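Uncharacterized protein (Yersinia pestis, PDB 4RGI) is of unknown function but, as a small KTSC domain protein, folds as an alpha-beta sandwich with two helices packed on an antiparallel sheet. Local coordinates at residues Q7-S12 against N48-V53; L15-D20 against R44-F49; L26-R31 against Y36-V41. All blocks are in the same frame, centred on the assembly; numbering follows the deposited sequence.

Contact 1 (Q7-S12 against N48-V53). With SO4 (sulfate ion), chain B; GOL (glycerol), chain C.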
loop_
_atom_site.group_PDB
_atom_site.type_symbol
_atom_site.label_atom_id
_atom_site.label_comp_id
_atom_site.label_asym_id
_atom_site.label_seq_id
_atom_site.Cartn_x
_atom_site.Cartn_y
_atom_site.Cartn_z
ATOM N N GLN A 7 -2.077 8.123 4.099
ATOM C CA GLN A 7 -2.186 8.242 5.547
ATOM C C GLN A 7 -0.917 7.732 6.173
ATOM O O GLN A 7 -0.460 6.656 5.822
ATOM C CB GLN A 7 -3.358 7.433 6.089
ATOM C CG GLN A 7 -4.692 7.714 5.463
ATOM C CD GLN A 7 -5.784 6.858 6.079
ATOM O OE1 GLN A 7 -6.016 5.718 5.658
ATOM N NE2 GLN A 7 -6.452 7.397 7.094
ATOM N N PRO A 8 -0.338 8.481 7.113
ATOM C CA PRO A 8 0.847 7.934 7.788
ATOM C C PRO A 8 0.506 6.701 8.617
ATOM O O PRO A 8 -0.597 6.632 9.145
ATOM C CB PRO A 8 1.306 9.084 8.685
ATOM C CG PRO A 8 0.725 10.308 8.043
ATOM C CD PRO A 8 -0.585 9.886 7.470
ATOM N N VAL A 9 1.419 5.736 8.677
ATOM C CA VAL A 9 1.238 4.544 9.517
ATOM C C VAL A 9 2.506 4.277 10.315
ATOM O O VAL A 9 3.566 4.824 10.011
ATOM C CB VAL A 9 0.901 3.283 8.676
ATOM C CG1 VAL A 9 -0.397 3.459 7.915
ATOM C CG2 VAL A 9 2.026 2.961 7.713
ATOM N N SER A 10 2.399 3.436 11.344
ATOM C CA SER A 10 3.577 3.042 12.107
ATOM C C SER A 10 4.024 1.661 11.658
ATOM O O SER A 10 3.268 0.693 11.746
ATOM C CB SER A 10 3.298 3.056 13.613
ATOM O OG SER A 10 4.460 2.687 14.339
ATOM N N SER A 11 5.252 1.583 11.163
ATOM C CA SER A 11 5.781 0.352 10.600
ATOM C C SER A 11 7.282 0.482 10.454
ATOM O O SER A 11 7.781 1.565 10.171
ATOM C CB SER A 11 5.146 0.050 9.230
ATOM O OG SER A 11 5.844 -0.994 8.578
ATOM N N SER A 12 7.995 -0.623 10.608
ATOM C CA SER A 12 9.439 -0.595 10.442
ATOM C C SER A 12 9.814 -0.482 8.962
ATOM O O SER A 12 10.952 -0.162 8.625
ATOM C CB SER A 12 10.079 -1.835 11.065
ATOM O OG SER A 12 9.743 -3.020 10.365
ATOM N N ASN A 48 -8.265 -4.187 4.980
ATOM C CA ASN A 48 -7.515 -5.167 5.765
ATOM C C ASN A 48 -6.054 -4.769 6.013
ATOM O O ASN A 48 -5.488 -5.085 7.053
ATOM C CB ASN A 48 -7.540 -6.535 5.090
ATOM C CG ASN A 48 -8.904 -7.185 5.143
ATOM O OD1 ASN A 48 -9.780 -6.780 5.918
ATOM N ND2 ASN A 48 -9.092 -8.207 4.316
ATOM N N PHE A 49 -5.453 -4.109 5.036
ATOM C CA PHE A 49 -4.100 -3.568 5.152
ATOM C C PHE A 49 -4.045 -2.588 6.307
ATOM O O PHE A 49 -3.155 -2.650 7.149
ATOM C CB PHE A 49 -3.708 -2.862 3.853
ATOM C CG PHE A 49 -2.207 -2.687 3.631
ATOM C CD1 PHE A 49 -1.261 -3.118 4.548
ATOM C CD2 PHE A 49 -1.764 -2.085 2.465
ATOM C CE1 PHE A 49 0.109 -2.949 4.295
ATOM C CE2 PHE A 49 -0.397 -1.906 2.198
ATOM C CZ PHE A 49 0.543 -2.333 3.129
HETATM N N MSE A 50 -5.018 -1.687 6.353
HETATM C CA MSE A 50 -5.012 -0.634 7.367
HETATM C C MSE A 50 -5.277 -1.196 8.760
HETATM O O MSE A 50 -4.812 -0.639 9.755
HETATM C CB MSE A 50 -6.036 0.451 7.029
HETATM C CG MSE A 50 -5.733 1.206 5.740
HETATM SE SE MSE A 50 -3.867 1.830 5.545
HETATM C CE MSE A 50 -3.833 3.263 6.856
ATOM N N SER A 51 -6.001 -2.309 8.829
ATOM C CA SER A 51 -6.311 -2.929 10.117
ATOM C C SER A 51 -5.294 -3.942 10.590
ATOM O O SER A 51 -5.385 -4.416 11.717
ATOM C CB SER A 51 -7.675 -3.614 10.053
ATOM O OG SER A 51 -8.668 -2.668 9.738
ATOM N N ALA A 52 -4.339 -4.296 9.741
ATOM C CA ALA A 52 -3.380 -5.342 10.086
ATOM C C ALA A 52 -2.553 -4.969 11.308
ATOM O O ALA A 52 -2.179 -3.807 11.485
ATOM C CB ALA A 52 -2.448 -5.620 8.910
ATOM N N VAL A 53 -2.264 -5.969 12.130
ATOM C CA VAL A 53 -1.331 -5.835 13.235
ATOM C C VAL A 53 0.041 -5.359 12.735
ATOM O O VAL A 53 0.616 -4.404 13.266
ATOM C CB VAL A 53 -1.187 -7.184 13.982
ATOM C CG1 VAL A 53 0.001 -7.162 14.914
ATOM C CG2 VAL A 53 -2.457 -7.521 14.726
HETATM S S SO4 B . 6.288 -3.840 10.652
HETATM O O1 SO4 B . 7.355 -4.096 9.709
HETATM O O2 SO4 B . 6.774 -2.877 11.633
HETATM O O3 SO4 B . 5.161 -3.284 9.909
HETATM O O4 SO4 B . 5.890 -5.083 11.329
HETATM C C1 GOL C . -3.100 2.439 12.328
HETATM O O1 GOL C . -3.003 1.443 11.332
HETATM C C2 GOL C . -1.999 3.469 12.120
HETATM O O2 GOL C . -2.167 4.542 13.014
HETATM C C3 GOL C . -0.635 2.847 12.380
HETATM O O3 GOL C . -0.341 1.949 11.339
#

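Contact 2 (L15-D20 against R44-F49)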
loop_
_atom_site.group_PDB
_atom_site.type_symbol
_atom_site.label_atom_id
_atom_site.label_comp_id
_atom_site.label_asym_id
_atom_site.label_seq_id
_atom_site.Cartn_x
_atom_site.Cartn_y
_atom_site.Cartn_z
ATOM N N LEU A 15 6.034 3.865 5.556
ATOM C CA LEU A 15 5.777 5.181 6.140
ATOM C C LEU A 15 4.329 5.653 5.997
ATOM O O LEU A 15 3.768 6.249 6.918
ATOM C CB LEU A 15 6.710 6.220 5.517
ATOM C CG LEU A 15 8.200 6.086 5.825
ATOM C CD1 LEU A 15 8.979 7.063 4.977
ATOM C CD2 LEU A 15 8.461 6.352 7.300
ATOM N N SER A 16 3.718 5.394 4.843
ATOM C CA SER A 16 2.352 5.839 4.594
ATOM C C SER A 16 1.691 5.019 3.484
ATOM O O SER A 16 2.368 4.433 2.650
ATOM C CB SER A 16 2.299 7.331 4.219
ATOM O OG SER A 16 3.009 7.592 3.013
ATOM N N ILE A 17 0.363 4.997 3.502
ATOM C CA ILE A 17 -0.433 4.178 2.591
ATOM C C ILE A 17 -1.613 4.980 2.130
ATOM O O ILE A 17 -2.310 5.563 2.958
ATOM C CB ILE A 17 -0.948 2.892 3.264
ATOM C CG1 ILE A 17 0.206 2.016 3.739
ATOM C CG2 ILE A 17 -1.832 2.083 2.302
ATOM C CD1 ILE A 17 -0.247 0.862 4.625
ATOM N N GLY A 18 -1.853 5.002 0.820
ATOM C CA GLY A 18 -3.037 5.656 0.288
ATOM C C GLY A 18 -3.816 4.737 -0.634
ATOM O O GLY A 18 -3.272 3.767 -1.141
ATOM N N TYR A 19 -5.096 5.033 -0.836
ATOM C CA TYR A 19 -5.909 4.221 -1.723
ATOM C C TYR A 19 -6.887 5.099 -2.492
ATOM O O TYR A 19 -7.527 5.993 -1.925
ATOM C CB TYR A 19 -6.651 3.143 -0.943
ATOM C CG TYR A 19 -7.457 2.206 -1.815
ATOM C CD1 TYR A 19 -6.834 1.243 -2.603
ATOM C CD2 TYR A 19 -8.838 2.288 -1.859
ATOM C CE1 TYR A 19 -7.582 0.382 -3.417
ATOM C CE2 TYR A 19 -9.591 1.423 -2.656
ATOM C CZ TYR A 19 -8.959 0.487 -3.445
ATOM O OH TYR A 19 -9.720 -0.362 -4.235
ATOM N N ASP A 20 -6.958 4.849 -3.795
ATOM C CA ASP A 20 -7.862 5.558 -4.702
ATOM C C ASP A 20 -8.949 4.585 -5.128
ATOM O O ASP A 20 -8.712 3.725 -5.969
ATOM C CB ASP A 20 -7.062 6.087 -5.902
ATOM C CG ASP A 20 -7.903 6.867 -6.894
ATOM O OD1 ASP A 20 -9.139 6.962 -6.738
ATOM O OD2 ASP A 20 -7.297 7.377 -7.852
ATOM N N ARG A 44 -11.477 -3.958 -0.269
ATOM C CA ARG A 44 -11.386 -4.800 0.913
ATOM C C ARG A 44 -9.937 -5.055 1.315
ATOM O O ARG A 44 -9.629 -5.121 2.494
ATOM C CB ARG A 44 -12.109 -6.122 0.684
ATOM C CG ARG A 44 -12.079 -7.083 1.879
ATOM C CD ARG A 44 -12.646 -6.440 3.151
ATOM N NE ARG A 44 -12.737 -7.408 4.238
ATOM C CZ ARG A 44 -13.075 -7.092 5.490
ATOM N NH1 ARG A 44 -13.361 -5.843 5.809
ATOM N NH2 ARG A 44 -13.134 -8.031 6.414
ATOM N N ALA A 45 -9.050 -5.180 0.326
ATOM C CA ALA A 45 -7.628 -5.393 0.586
ATOM C C ALA A 45 -7.053 -4.209 1.309
ATOM O O ALA A 45 -6.253 -4.360 2.221
ATOM C CB ALA A 45 -6.865 -5.622 -0.714
ATOM N N HIS A 46 -7.450 -3.020 0.880
ATOM C CA HIS A 46 -6.921 -1.828 1.493
ATOM C C HIS A 46 -7.400 -1.729 2.932
ATOM O O HIS A 46 -6.629 -1.400 3.809
ATOM C CB HIS A 46 -7.326 -0.587 0.720
ATOM C CG HIS A 46 -7.022 0.679 1.442
ATOM N ND1 HIS A 46 -8.004 1.545 1.872
ATOM C CD2 HIS A 46 -5.840 1.219 1.837
ATOM C CE1 HIS A 46 -7.439 2.570 2.488
ATOM N NE2 HIS A 46 -6.131 2.394 2.492
ATOM N N GLN A 47 -8.675 -2.021 3.171
ATOM C CA GLN A 47 -9.206 -1.980 4.527
ATOM C C GLN A 47 -8.467 -2.957 5.438
ATOM O O GLN A 47 -8.068 -2.595 6.534
ATOM C CB GLN A 47 -10.704 -2.286 4.527
ATOM C CG GLN A 47 -11.567 -1.198 3.926
ATOM C CD GLN A 47 -13.006 -1.636 3.867
ATOM O OE1 GLN A 47 -13.299 -2.827 3.982
ATOM N NE2 GLN A 47 -13.917 -0.685 3.710
ATOM N N ASN A 48 -8.265 -4.187 4.980
ATOM C CA ASN A 48 -7.515 -5.167 5.765
ATOM C C ASN A 48 -6.054 -4.769 6.013
ATOM O O ASN A 48 -5.488 -5.085 7.053
ATOM C CB ASN A 48 -7.540 -6.535 5.090
ATOM C CG ASN A 48 -8.904 -7.185 5.143
ATOM O OD1 ASN A 48 -9.780 -6.780 5.918
ATOM N ND2 ASN A 48 -9.092 -8.207 4.316
ATOM N N PHE A 49 -5.453 -4.109 5.036
ATOM C CA PHE A 49 -4.100 -3.568 5.152
ATOM C C PHE A 49 -4.045 -2.588 6.307
ATOM O O PHE A 49 -3.155 -2.650 7.149
ATOM C CB PHE A 49 -3.708 -2.862 3.853
ATOM C CG PHE A 49 -2.207 -2.687 3.631
ATOM C CD1 PHE A 49 -1.261 -3.118 4.548
ATOM C CD2 PHE A 49 -1.764 -2.085 2.465
ATOM C CE1 PHE A 49 0.109 -2.949 4.295
ATOM C CE2 PHE A 49 -0.397 -1.906 2.198
ATOM C CZ PHE A 49 0.543 -2.333 3.129
HETATM O O HOH W 1 -5.149 4.807 3.277
#

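Contact 3 (L26-R31 against Y36-V41)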
loop_
_atom_site.group_PDB
_atom_site.type_symbol
_atom_site.label_atom_id
_atom_site.label_comp_id
_atom_site.label_asym_id
_atom_site.label_seq_id
_atom_site.Cartn_x
_atom_site.Cartn_y
_atom_site.Cartn_z
ATOM N N LEU A 26 -3.483 1.379 -5.086
ATOM C CA LEU A 26 -2.936 1.431 -3.743
ATOM C C LEU A 26 -1.559 2.062 -3.813
ATOM O O LEU A 26 -0.764 1.665 -4.643
ATOM C CB LEU A 26 -2.831 0.026 -3.165
ATOM C CG LEU A 26 -2.232 -0.127 -1.780
ATOM C CD1 LEU A 26 -3.233 0.304 -0.716
ATOM C CD2 LEU A 26 -1.873 -1.563 -1.607
ATOM N N GLU A 27 -1.273 3.042 -2.957
ATOM C CA GLU A 27 0.037 3.683 -2.993
ATOM C C GLU A 27 0.745 3.448 -1.671
ATOM O O GLU A 27 0.188 3.708 -0.606
ATOM C CB GLU A 27 -0.100 5.178 -3.285
ATOM C CG GLU A 27 1.192 5.859 -3.683
ATOM C CD GLU A 27 0.947 7.268 -4.225
ATOM O OE1 GLU A 27 0.608 7.408 -5.416
ATOM O OE2 GLU A 27 1.060 8.221 -3.440
ATOM N N ILE A 28 1.966 2.936 -1.744
ATOM C CA ILE A 28 2.712 2.603 -0.541
ATOM C C ILE A 28 4.030 3.365 -0.545
ATOM O O ILE A 28 4.800 3.246 -1.484
ATOM C CB ILE A 28 3.021 1.106 -0.446
ATOM C CG1 ILE A 28 1.735 0.280 -0.561
ATOM C CG2 ILE A 28 3.737 0.817 0.884
ATOM C CD1 ILE A 28 1.972 -1.211 -0.440
ATOM N N GLN A 29 4.278 4.153 0.493
ATOM C CA GLN A 29 5.578 4.785 0.631
ATOM C C GLN A 29 6.440 3.990 1.619
ATOM O O GLN A 29 6.098 3.877 2.792
ATOM C CB GLN A 29 5.408 6.227 1.085
ATOM C CG GLN A 29 6.708 6.926 1.407
ATOM C CD GLN A 29 6.479 8.328 1.888
ATOM O OE1 GLN A 29 5.484 8.620 2.554
ATOM N NE2 GLN A 29 7.409 9.218 1.556
ATOM N N PHE A 30 7.537 3.421 1.134
ATOM C CA PHE A 30 8.432 2.614 1.963
ATOM C C PHE A 30 9.526 3.464 2.629
ATOM O O PHE A 30 9.893 4.518 2.124
ATOM C CB PHE A 30 9.078 1.514 1.122
ATOM C CG PHE A 30 8.099 0.525 0.562
ATOM C CD1 PHE A 30 7.573 0.684 -0.706
ATOM C CD2 PHE A 30 7.715 -0.572 1.306
ATOM C CE1 PHE A 30 6.673 -0.237 -1.211
ATOM C CE2 PHE A 30 6.820 -1.481 0.813
ATOM C CZ PHE A 30 6.295 -1.316 -0.442
ATOM N N ARG A 31 10.051 2.999 3.758
ATOM C CA ARG A 31 11.081 3.756 4.467
ATOM C C ARG A 31 12.330 4.020 3.628
ATOM O O ARG A 31 12.729 5.177 3.446
ATOM C CB ARG A 31 11.488 3.032 5.748
ATOM C CG ARG A 31 10.453 3.121 6.836
ATOM C CD ARG A 31 11.089 3.068 8.203
ATOM N NE ARG A 31 10.086 3.283 9.236
ATOM C CZ ARG A 31 9.934 4.416 9.906
ATOM N NH1 ARG A 31 10.734 5.448 9.665
ATOM N NH2 ARG A 31 8.985 4.515 10.828
ATOM N N TYR A 36 5.667 3.301 -4.298
ATOM C CA TYR A 36 5.133 2.451 -5.365
ATOM C C TYR A 36 3.622 2.517 -5.440
ATOM O O TYR A 36 2.967 2.645 -4.412
ATOM C CB TYR A 36 5.523 0.992 -5.135
ATOM C CG TYR A 36 6.967 0.679 -5.405
ATOM C CD1 TYR A 36 7.962 1.150 -4.575
ATOM C CD2 TYR A 36 7.335 -0.109 -6.486
ATOM C CE1 TYR A 36 9.281 0.861 -4.815
ATOM C CE2 TYR A 36 8.659 -0.386 -6.744
ATOM C CZ TYR A 36 9.622 0.092 -5.906
ATOM O OH TYR A 36 10.946 -0.186 -6.159
ATOM N N GLN A 37 3.077 2.379 -6.649
ATOM C CA GLN A 37 1.655 2.199 -6.849
ATOM C C GLN A 37 1.368 0.768 -7.252
ATOM O O GLN A 37 2.087 0.212 -8.078
ATOM C CB GLN A 37 1.132 3.159 -7.922
ATOM C CG GLN A 37 1.254 4.604 -7.510
ATOM C CD GLN A 37 0.830 5.540 -8.609
ATOM O OE1 GLN A 37 0.877 5.182 -9.781
ATOM N NE2 GLN A 37 0.403 6.741 -8.241
ATOM N N TYR A 38 0.307 0.198 -6.681
ATOM C CA TYR A 38 -0.138 -1.157 -6.979
ATOM C C TYR A 38 -1.492 -1.053 -7.647
ATOM O O TYR A 38 -2.384 -0.378 -7.141
ATOM C CB TYR A 38 -0.225 -2.011 -5.711
ATOM C CG TYR A 38 1.144 -2.349 -5.173
ATOM C CD1 TYR A 38 1.747 -3.556 -5.495
ATOM C CD2 TYR A 38 1.856 -1.438 -4.401
ATOM C CE1 TYR A 38 3.025 -3.871 -5.031
ATOM C CE2 TYR A 38 3.137 -1.741 -3.933
ATOM C CZ TYR A 38 3.709 -2.956 -4.255
ATOM O OH TYR A 38 4.972 -3.269 -3.794
ATOM N N LEU A 39 -1.645 -1.710 -8.785
ATOM C CA LEU A 39 -2.811 -1.477 -9.622
ATOM C C LEU A 39 -3.792 -2.606 -9.488
ATOM O O LEU A 39 -3.401 -3.753 -9.365
ATOM C CB LEU A 39 -2.402 -1.317 -11.084
ATOM C CG LEU A 39 -1.352 -0.254 -11.345
ATOM C CD1 LEU A 39 -1.107 -0.169 -12.829
ATOM C CD2 LEU A 39 -1.857 1.052 -10.834
ATOM N N GLY A 40 -5.073 -2.277 -9.495
ATOM C CA GLY A 40 -6.102 -3.291 -9.493
ATOM C C GLY A 40 -6.274 -3.938 -8.140
ATOM O O GLY A 40 -6.512 -5.126 -8.052
ATOM N N VAL A 41 -6.162 -3.133 -7.092
ATOM C CA VAL A 41 -6.300 -3.592 -5.717
ATOM C C VAL A 41 -7.709 -3.317 -5.218
ATOM O O VAL A 41 -8.159 -2.172 -5.255
ATOM C CB VAL A 41 -5.261 -2.880 -4.806
ATOM C CG1 VAL A 41 -5.408 -3.304 -3.366
ATOM C CG2 VAL A 41 -3.863 -3.180 -5.304
#

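Contact 1 (Q7-S12 against N48-V53)
Bends at both chi2 (-47°) and chi3 (-72°) shape the side chain of Met50, a selenomethionine, and carry its methyl CE toward Gln7 and Val9. On the other side Val9 sets CG1 beside its backbone N and anti to its carbonyl carbon (chi1 -61°), which points that methyl at the helix. CE then lies 3.6 Å from Val9 CG1, the two side chains crossing at about a right angle. Gln7 runs out extended past CG, and its amide oxygen OE1 comes within 3.5 Å of Met50 CE, a polar atom resting against a methyl. A long, unbranched, flexible residue suits Met50's place, because it can bridge much of the 8.4 Å between Met50 CA and Val9 CA and turn its end to meet two side chains.

Two molecules probably left from the crystallisation liquor lie alongside. Glycerol accepts a bond from Ser10 N at its O3 (3.1 Å) and gives a weak one from O1 to Met50 O, so it bridges loop and helix. Sulfate is gripped by Ser12 N and by Ser11 OG and Ser12 OG, whose short hydroxyls can reach the ion; Ser54 OG and Gly56 N also bond to it. The short strand 7-8 pairs with strand 14-20 at the sheet's border. Helix 43-51 packs on strand 14-20 through Met50 and Phe49, which touch Ile17, and helix 55-63 adds Lys55, which touches Val9.

Contact 2 (L15-D20 against R44-F49)
The packing of helix 43-51 on the sheet of this alpha-beta sandwich is built here from Ile17 and Tyr19 of strand 14-20, alternate residues directed at the helix, and from His46 and Phe49, one helical turn apart. Strand and helix segments run nearly antiparallel, at 159°, with their axes 9.6 Å apart at closest approach.

Tyr19 and His46 meet most closely. Tyr19 CB sits over the centre of the imidazole, 3.3 Å from the His46 ring centroid and almost on the ring normal, a CH-pi contact. His46 CB returns the contact over one face of the phenol, nearer its rim. The two rings are almost parallel, at 11°, but slid apart so that they barely overlap. With Tyr19 CG anti to the backbone N (chi1 -177°), the phenol extends past the histidine, and its hydroxyl OH bonds to Val41 O. A tyrosine thus serves twice, its flat ring against the helix and its tip tied to a backbone carbonyl.

Ile17 divides its branches between the two helix residues. CD1 stands over the middle of the Phe49 ring, 3.6 Å from the centroid, while CG2 approaches the imidazole at its edge, 4.1 Å from His46 CD2. With two branches, the residue can touch both rings at once. At the imidazole's polar edge a water lies in the ring plane, 2.7 Å from His46 NE2, and is also within bonding distance of Ile17 O, probably bridging helix and strand backbone.

On the neighbouring strand 25-30, Leu26 touches both Ile17 and His46. Phe49 also meets Phe58 and Phe59 of helix 55-63, so the hydrophobic layer continues between the sheet and both helices.

Contact 3 (L26-R31 against Y36-V41)
Glu27 and Gln37 form a non-hydrogen-bonded pair of an antiparallel beta hairpin, strands 25-30 and 34-39, and their side chains run side by side in the same direction. From Glu27 CB, which only brushes Tyr36 O, the chain proceeds anti to the backbone N (chi1 -165°) to CG, 3.7 Å from Tyr36 O and 4.0 Å from Gln37 CG. At the tip, OE1 accepts a nearly straight bond from Gln37 NE2 (2.9 Å), and OE2 forms a salt bridge with Arg6. OE1 is met nearly along its C-O axis and lies in the amide plane of Gln37, carboxylate and amide being only 19° apart. Gln37 OE1 bonds to Arg70, so glutamine suits this place by donating on one side and accepting on the other.

Flanking residues make backbone bonds both ways, Leu26 with Tyr38 and Ile28 with Tyr36. On the opposite face Leu26, Ile28 and Tyr38 are buried against the helices, which suits their apolar groups; the obliquely meeting rings of Phe30 and Tyr36 are partly exposed. Leu26 CB touches Val41 CG2 at 4.0 Å. Ile28, its CG1 anti to the carbonyl carbon (chi1 -55°), reaches along the face until CD1 lies 3.7 Å from Tyr38 CE2.

How the contacts relate
All three contacts share one antiparallel sheet, and contacts 1 and 2 also share helix 43-51 with its residues Asn48 and Phe49. Their centres are about 8 Å apart, and strand pairing joins them directly: Gln7 N lies 2.8 Å from Ile17 O, probably hydrogen-bonded. Contact 3, whose centre is also about 8 Å from that of contact 2, adds the next two strands. Its Gln29 OE1 is hydrogen-bonded to Ser16 OG at 2.7 Å, and Ile28 CD1 comes 3.6 Å from Phe49 CE2. Phe49 thus touches residues of both strands 14-20 and 25-30. No active site is known; the sulfate and glycerol lie beside contact 1, a surface contact about 13 Å from contact 3, centre to centre.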